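Local coordinates for protein putative Acetyltransferase (Pyrococcus horikoshii, PDB 3DDD) that binds coenzyme A and probably transfers acyl groups, as a putative acetyltransferase of the GNAT family, at residues A[165-168]-A[169-173]; A[280-283]-A[284-287]. One frame throughout, in Å; residues are numbered along the deposited sequence.

How the interactions relate
Interaction 1 lies at the surface, where the loop after strand 161-164 turns into helix 169-179. Interaction 2 is partly buried close to the centre of the folded chain, where strand 279-281 runs out into the C-terminal tail. Their centres are about 18 Å apart and the two do not touch. They share a neighbour: Ile167 of the first and Leu283 of the second both pack on Leu187 of helix 184-192. In interaction 1, one backbone hydrogen bond and a weaker one to the Pro168 carbonyl mark the start of the helix. No hydrogen bond joins 280-283 to 284-287, which meet through apolar groups, while the polar ends of Tyr285 and Lys287 bond elsewhere in the chain.

Interaction 1: residues A[165-168]-A[169-173]; sequences NKIP and NWVKE
The chain turns into helix 169-179 at Pro168, whose carbonyl accepts the amide of Lys172, with Lys172 N 3.2 Å from Pro168 O. The same oxygen receives a weak bond from Val171 N. Around this backbone turn the proline ring lies against two side chains. Its CG is 3.4 Å from Trp170 NE1 and meets the indole obliquely. On the Val171 side, Pro168 CG is 3.6 Å from Val171 CG2. Trp170 CG sits between its own backbone N and carbonyl carbon (chi1 67°), which lays the indole alongside the proline ring. Val171 CG2 lies 3.4 Å above the plane of the Trp170 ring, offset toward the rim. Pro168 is the N-cap residue of the helix, which belongs to the region assigned to the second GNAT-family domain. Replacing Trp170 by an alanine would probably leave the Pro168 ring without the indole beside it and Val171 CG2 without the face it lies over. Ile167 CG2 touches both Val171 CG1, at 3.8 Å, and Lys172 CG, at 3.7 Å. Beyond the turn, Ile167 packs on helix 184-192, and Trp170 and Val171 both touch Cys199 of strand 196-200.

Interaction 2: residues A[280-283]-A[284-287]; sequences YGIL and AYAK
Ile282 and Tyr285 make one apolar contact between side chains three residues apart. The isoleucine end methyl, Ile282 CD1, is 3.9 Å from Tyr285 CD1 and meets the ring obliquely. Ile282 CG1 sits between the backbone N and the carbonyl carbon (chi1 75°), and from there Ile282 CD1 reaches the carbonyl of Ala284, 3.7 Å from Ala284 O. A second apolar group is built on Leu283. One branch, Leu283 CD2, lies 3.9 Å from Ala284 CB and 4.2 Å from Lys287 CB. The latter is a loose touch, and beyond it the lysine chain leads away. No hydrogen bond links 280-283 to 284-287. Within the latter, Lys287 N bonds to Ala284 O at 3.2 Å, closing a turn. Upstream, Tyr280 and Gly281 both face Leu216 in a classic beta bulge. It ends strand 279-281, which pairs antiparallel with strand 212-218 in the part of the chain assigned to the second GNAT-family region. Ile282 keeps a backbone bond to Ile240 of strand 238-242. The polar ends of Tyr285 and Lys287 find partners elsewhere in the chain. Tyr285 OH is hydrogen-bonded to the carbonyl oxygen of Thr145, which fixes the far end of the ring while Ile282 touches its near part. The Tyr285 side chain is also about 7 Å from the bound coenzyme A. Farther back in the sequence, Ser57 OG shares a hydrogen bond with Lys287 NZ, and Phe81 makes a cation-pi contact with the lysine.

Interaction 1: residues A[165-168]-A[169-173]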
ATOM      1  N   ASN A 165     -21.943  -0.750  -6.623  0.50 41.18           N
ATOM      2  CA  ASN A 165     -21.425  -2.118  -6.466  0.50 40.42           C
ATOM      3  C   ASN A 165     -20.458  -2.578  -7.598  0.50 39.81           C
ATOM      4  O   ASN A 165     -19.746  -3.570  -7.432  0.50 38.32           O
ATOM      5  CB  ASN A 165     -22.583  -3.123  -6.277  0.50 39.37           C
ATOM      6  CG  ASN A 165     -23.325  -2.961  -4.921  0.50 36.31           C
ATOM      7  OD1 ASN A 165     -22.759  -2.534  -3.907  0.50 32.83           O
ATOM      8  ND2 ASN A 165     -24.594  -3.339  -4.913  0.50 22.82           N
ATOM      9  N   LYS A 166     -20.431  -1.859  -8.726  1.00 40.90           N
ATOM     10  CA  LYS A 166     -19.521  -2.151  -9.840  1.00 41.65           C
ATOM     11  C   LYS A 166     -18.743  -0.870 -10.137  1.00 40.52           C
ATOM     12  O   LYS A 166     -19.291   0.224 -10.039  1.00 39.41           O
ATOM     13  CB  LYS A 166     -20.292  -2.569 -11.112  1.00 41.59           C
ATOM     14  CG  LYS A 166     -20.858  -4.010 -11.126  1.00 48.46           C
ATOM     15  N   ILE A 167     -17.470  -1.021 -10.505  1.00 37.09           N
ATOM     16  CA  ILE A 167     -16.639   0.099 -10.831  1.00 35.63           C
ATOM     17  C   ILE A 167     -17.068   0.621 -12.202  1.00 35.00           C
ATOM     18  O   ILE A 167     -17.035  -0.142 -13.153  1.00 36.43           O
ATOM     19  CB  ILE A 167     -15.153  -0.297 -10.899  1.00 36.08           C
ATOM     20  CG1 ILE A 167     -14.695  -0.899  -9.566  1.00 36.59           C
ATOM     21  CG2 ILE A 167     -14.325   0.925 -11.261  1.00 30.40           C
ATOM     22  CD1 ILE A 167     -13.289  -1.364  -9.530  1.00 31.78           C
ATOM     23  N   PRO A 168     -17.511   1.896 -12.298  1.00 33.87           N
ATOM     24  CA  PRO A 168     -17.772   2.467 -13.630  1.00 33.86           C
ATOM     25  C   PRO A 168     -16.524   2.900 -14.379  1.00 34.36           C
ATOM     26  O   PRO A 168     -15.477   3.151 -13.771  1.00 33.41           O
ATOM     27  CB  PRO A 168     -18.635   3.704 -13.344  1.00 34.10           C
ATOM     28  CG  PRO A 168     -18.402   4.055 -11.921  1.00 32.44           C
ATOM     29  CD  PRO A 168     -17.844   2.832 -11.212  1.00 32.60           C
ATOM     30  N   ASN A 169     -16.662   3.037 -15.690  1.00 34.34           N
ATOM     31  CA  ASN A 169     -15.538   3.390 -16.534  1.00 33.74           C
ATOM     32  C   ASN A 169     -14.950   4.744 -16.182  1.00 34.01           C
ATOM     33  O   ASN A 169     -13.751   4.911 -16.290  1.00 36.64           O
ATOM     34  CB  ASN A 169     -15.905   3.326 -18.027  1.00 32.96           C
ATOM     35  CG  ASN A 169     -15.997   1.893 -18.558  1.00 35.47           C
ATOM     36  OD1 ASN A 169     -15.258   0.998 -18.135  1.00 40.62           O
ATOM     37  ND2 ASN A 169     -16.894   1.677 -19.513  1.00 38.24           N
ATOM     38  N   TRP A 170     -15.778   5.710 -15.782  1.00 34.56           N
ATOM     39  CA  TRP A 170     -15.260   7.041 -15.454  1.00 34.98           C
ATOM     40  C   TRP A 170     -14.391   6.999 -14.199  1.00 36.38           C
ATOM     41  O   TRP A 170     -13.529   7.861 -14.025  1.00 39.98           O
ATOM     42  CB  TRP A 170     -16.378   8.100 -15.304  1.00 32.07           C
ATOM     43  CG  TRP A 170     -17.292   7.896 -14.143  1.00 33.94           C
ATOM     44  CD1 TRP A 170     -18.513   7.265 -14.157  1.00 32.51           C
ATOM     45  CD2 TRP A 170     -17.085   8.325 -12.791  1.00 31.27           C
ATOM     46  NE1 TRP A 170     -19.069   7.263 -12.904  1.00 30.68           N
ATOM     47  CE2 TRP A 170     -18.213   7.897 -12.041  1.00 32.76           C
ATOM     48  CE3 TRP A 170     -16.049   9.015 -12.130  1.00 30.40           C
ATOM     49  CZ2 TRP A 170     -18.345   8.160 -10.675  1.00 31.92           C
ATOM     50  CZ3 TRP A 170     -16.169   9.261 -10.767  1.00 29.52           C
ATOM     51  CH2 TRP A 170     -17.313   8.836 -10.052  1.00 31.47           C
ATOM     52  N   VAL A 171     -14.630   6.029 -13.313  1.00 35.32           N
ATOM     53  CA  VAL A 171     -13.787   5.844 -12.128  1.00 33.02           C
ATOM     54  C   VAL A 171     -12.455   5.264 -12.556  1.00 33.17           C
ATOM     55  O   VAL A 171     -11.402   5.711 -12.112  1.00 33.28           O
ATOM     56  CB  VAL A 171     -14.474   4.942 -11.026  1.00 35.08           C
ATOM     57  CG1 VAL A 171     -13.448   4.383 -10.022  1.00 23.63           C
ATOM     58  CG2 VAL A 171     -15.610   5.713 -10.308  1.00 29.76           C
ATOM     59  N   LYS A 172     -12.498   4.279 -13.445  1.00 34.11           N
ATOM     60  CA  LYS A 172     -11.288   3.706 -14.005  1.00 35.25           C
ATOM     61  C   LYS A 172     -10.437   4.781 -14.670  1.00 35.73           C
ATOM     62  O   LYS A 172      -9.228   4.798 -14.506  1.00 36.85           O
ATOM     63  CB  LYS A 172     -11.614   2.593 -15.008  1.00 36.16           C
ATOM     64  CG  LYS A 172     -12.412   1.433 -14.415  1.00 39.87           C
ATOM     65  CD  LYS A 172     -12.766   0.331 -15.433  1.00 36.46           C
ATOM     66  CE  LYS A 172     -13.355  -0.860 -14.684  1.00 43.59           C
ATOM     67  NZ  LYS A 172     -14.181  -1.734 -15.542  1.00 54.70           N
ATOM     68  N   GLU A 173     -11.075   5.689 -15.400  1.00 36.71           N
ATOM     69  CA  GLU A 173     -10.375   6.779 -16.095  1.00 37.99           C
ATOM     70  C   GLU A 173      -9.771   7.821 -15.155  1.00 36.48           C
ATOM     71  O   GLU A 173      -8.629   8.207 -15.315  1.00 35.69           O
ATOM     72  CB  GLU A 173     -11.311   7.452 -17.102  1.00 37.35           C
ATOM     73  CG  GLU A 173     -11.418   6.675 -18.425  1.00 43.65           C
ATOM     74  CD  GLU A 173     -12.753   6.857 -19.138  1.00 47.82           C
ATOM     75  OE1 GLU A 173     -13.320   7.983 -19.094  1.00 63.36           O
ATOM     76  OE2 GLU A 173     -13.230   5.866 -19.770  1.00 67.10           O
TER

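Interaction 2: residues A[280-283]-A[284-287]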
ATOM      1  N   TYR A 280      -5.881  12.443  -3.429  1.00 33.48           N
ATOM      2  CA  TYR A 280      -6.013  12.931  -2.050  1.00 34.05           C
ATOM      3  C   TYR A 280      -5.620  11.897  -1.021  1.00 33.49           C
ATOM      4  O   TYR A 280      -5.140  12.255   0.021  1.00 33.39           O
ATOM      5  CB  TYR A 280      -7.448  13.383  -1.752  1.00 34.43           C
ATOM      6  CG  TYR A 280      -7.796  14.695  -2.376  1.00 31.99           C
ATOM      7  CD1 TYR A 280      -8.119  14.777  -3.721  1.00 35.25           C
ATOM      8  CD2 TYR A 280      -7.759  15.860  -1.642  1.00 36.29           C
ATOM      9  CE1 TYR A 280      -8.409  15.989  -4.321  1.00 27.59           C
ATOM     10  CE2 TYR A 280      -8.043  17.092  -2.242  1.00 37.62           C
ATOM     11  CZ  TYR A 280      -8.375  17.141  -3.574  1.00 30.39           C
ATOM     12  OH  TYR A 280      -8.670  18.348  -4.177  1.00 33.44           O
ATOM     13  N   GLY A 281      -5.840  10.625  -1.327  1.00 33.79           N
ATOM     14  CA  GLY A 281      -5.583   9.542  -0.406  1.00 36.07           C
ATOM     15  C   GLY A 281      -5.065   8.355  -1.190  1.00 35.00           C
ATOM     16  O   GLY A 281      -5.730   7.859  -2.112  1.00 35.59           O
ATOM     17  N   ILE A 282      -3.869   7.895  -0.842  1.00 33.68           N
ATOM     18  CA  ILE A 282      -3.303   6.758  -1.535  1.00 31.73           C
ATOM     19  C   ILE A 282      -4.075   5.510  -1.114  1.00 32.75           C
ATOM     20  O   ILE A 282      -4.737   5.480  -0.069  1.00 34.31           O
ATOM     21  CB  ILE A 282      -1.753   6.633  -1.333  1.00 29.87           C
ATOM     22  CG1 ILE A 282      -1.371   6.123   0.049  1.00 34.81           C
ATOM     23  CG2 ILE A 282      -1.027   7.959  -1.612  1.00 30.37           C
ATOM     24  CD1 ILE A 282       0.110   5.722   0.118  1.00 31.88           C
ATOM     25  N   LEU A 283      -3.980   4.469  -1.922  1.00 34.46           N
ATOM     26  CA  LEU A 283      -4.635   3.204  -1.606  1.00 34.05           C
ATOM     27  C   LEU A 283      -4.062   2.596  -0.323  1.00 33.34           C
ATOM     28  O   LEU A 283      -4.790   2.352   0.611  1.00 30.10           O
ATOM     29  CB  LEU A 283      -4.540   2.232  -2.802  1.00 34.60           C
ATOM     30  CG  LEU A 283      -5.528   1.037  -2.725  1.00 35.46           C
ATOM     31  CD1 LEU A 283      -5.933   0.523  -4.119  1.00 36.55           C
ATOM     32  CD2 LEU A 283      -4.934  -0.086  -1.912  1.00 27.07           C
ATOM     33  N   ALA A 284      -2.750   2.367  -0.292  1.00 33.37           N
ATOM     34  CA  ALA A 284      -2.062   1.746   0.867  1.00 32.34           C
ATOM     35  C   ALA A 284      -0.603   1.987   0.671  1.00 30.11           C
ATOM     36  O   ALA A 284      -0.164   2.081  -0.451  1.00 32.15           O
ATOM     37  CB  ALA A 284      -2.327   0.238   0.952  1.00 31.91           C
ATOM     38  N   TYR A 285       0.172   2.105   1.743  1.00 32.50           N
ATOM     39  CA  TYR A 285       1.637   2.203   1.600  1.00 32.26           C
ATOM     40  C   TYR A 285       2.219   0.974   0.820  1.00 34.47           C
ATOM     41  O   TYR A 285       3.162   1.108   0.040  1.00 34.97           O
ATOM     42  CB  TYR A 285       2.300   2.298   2.951  1.00 33.25           C
ATOM     43  CG  TYR A 285       2.231   3.613   3.703  1.00 29.72           C
ATOM     44  CD1 TYR A 285       2.472   4.833   3.076  1.00 35.20           C
ATOM     45  CD2 TYR A 285       1.974   3.627   5.072  1.00 35.74           C
ATOM     46  CE1 TYR A 285       2.476   6.034   3.790  1.00 38.41           C
ATOM     47  CE2 TYR A 285       1.960   4.840   5.811  1.00 39.60           C
ATOM     48  CZ  TYR A 285       2.206   6.036   5.164  1.00 32.13           C
ATOM     49  OH  TYR A 285       2.207   7.218   5.879  1.00 33.83           O
ATOM     50  N   ALA A 286       1.608  -0.194   0.986  1.00 33.68           N
ATOM     51  CA  ALA A 286       2.044  -1.413   0.299  1.00 33.02           C
ATOM     52  C   ALA A 286       1.850  -1.404  -1.223  1.00 36.36           C
ATOM     53  O   ALA A 286       2.624  -2.055  -1.978  1.00 37.34           O
ATOM     54  CB  ALA A 286       1.339  -2.580   0.875  1.00 33.44           C
ATOM     55  N   LYS A 287       0.832  -0.659  -1.671  1.00 36.15           N
ATOM     56  CA  LYS A 287       0.325  -0.765  -3.026  1.00 35.93           C
ATOM     57  C   LYS A 287       0.413   0.523  -3.854  1.00 35.58           C
ATOM     58  O   LYS A 287       0.453   0.481  -5.076  1.00 36.60           O
ATOM     59  CB  LYS A 287      -1.081  -1.344  -2.930  1.00 38.20           C
ATOM     60  CG  LYS A 287      -0.963  -2.858  -2.771  1.00 40.82           C
ATOM     61  CD  LYS A 287      -2.212  -3.543  -2.549  1.00 39.86           C
ATOM     62  CE  LYS A 287      -1.957  -4.952  -2.074  1.00 38.29           C
ATOM     63  NZ  LYS A 287      -1.532  -5.034  -0.609  1.00 34.26           N
TER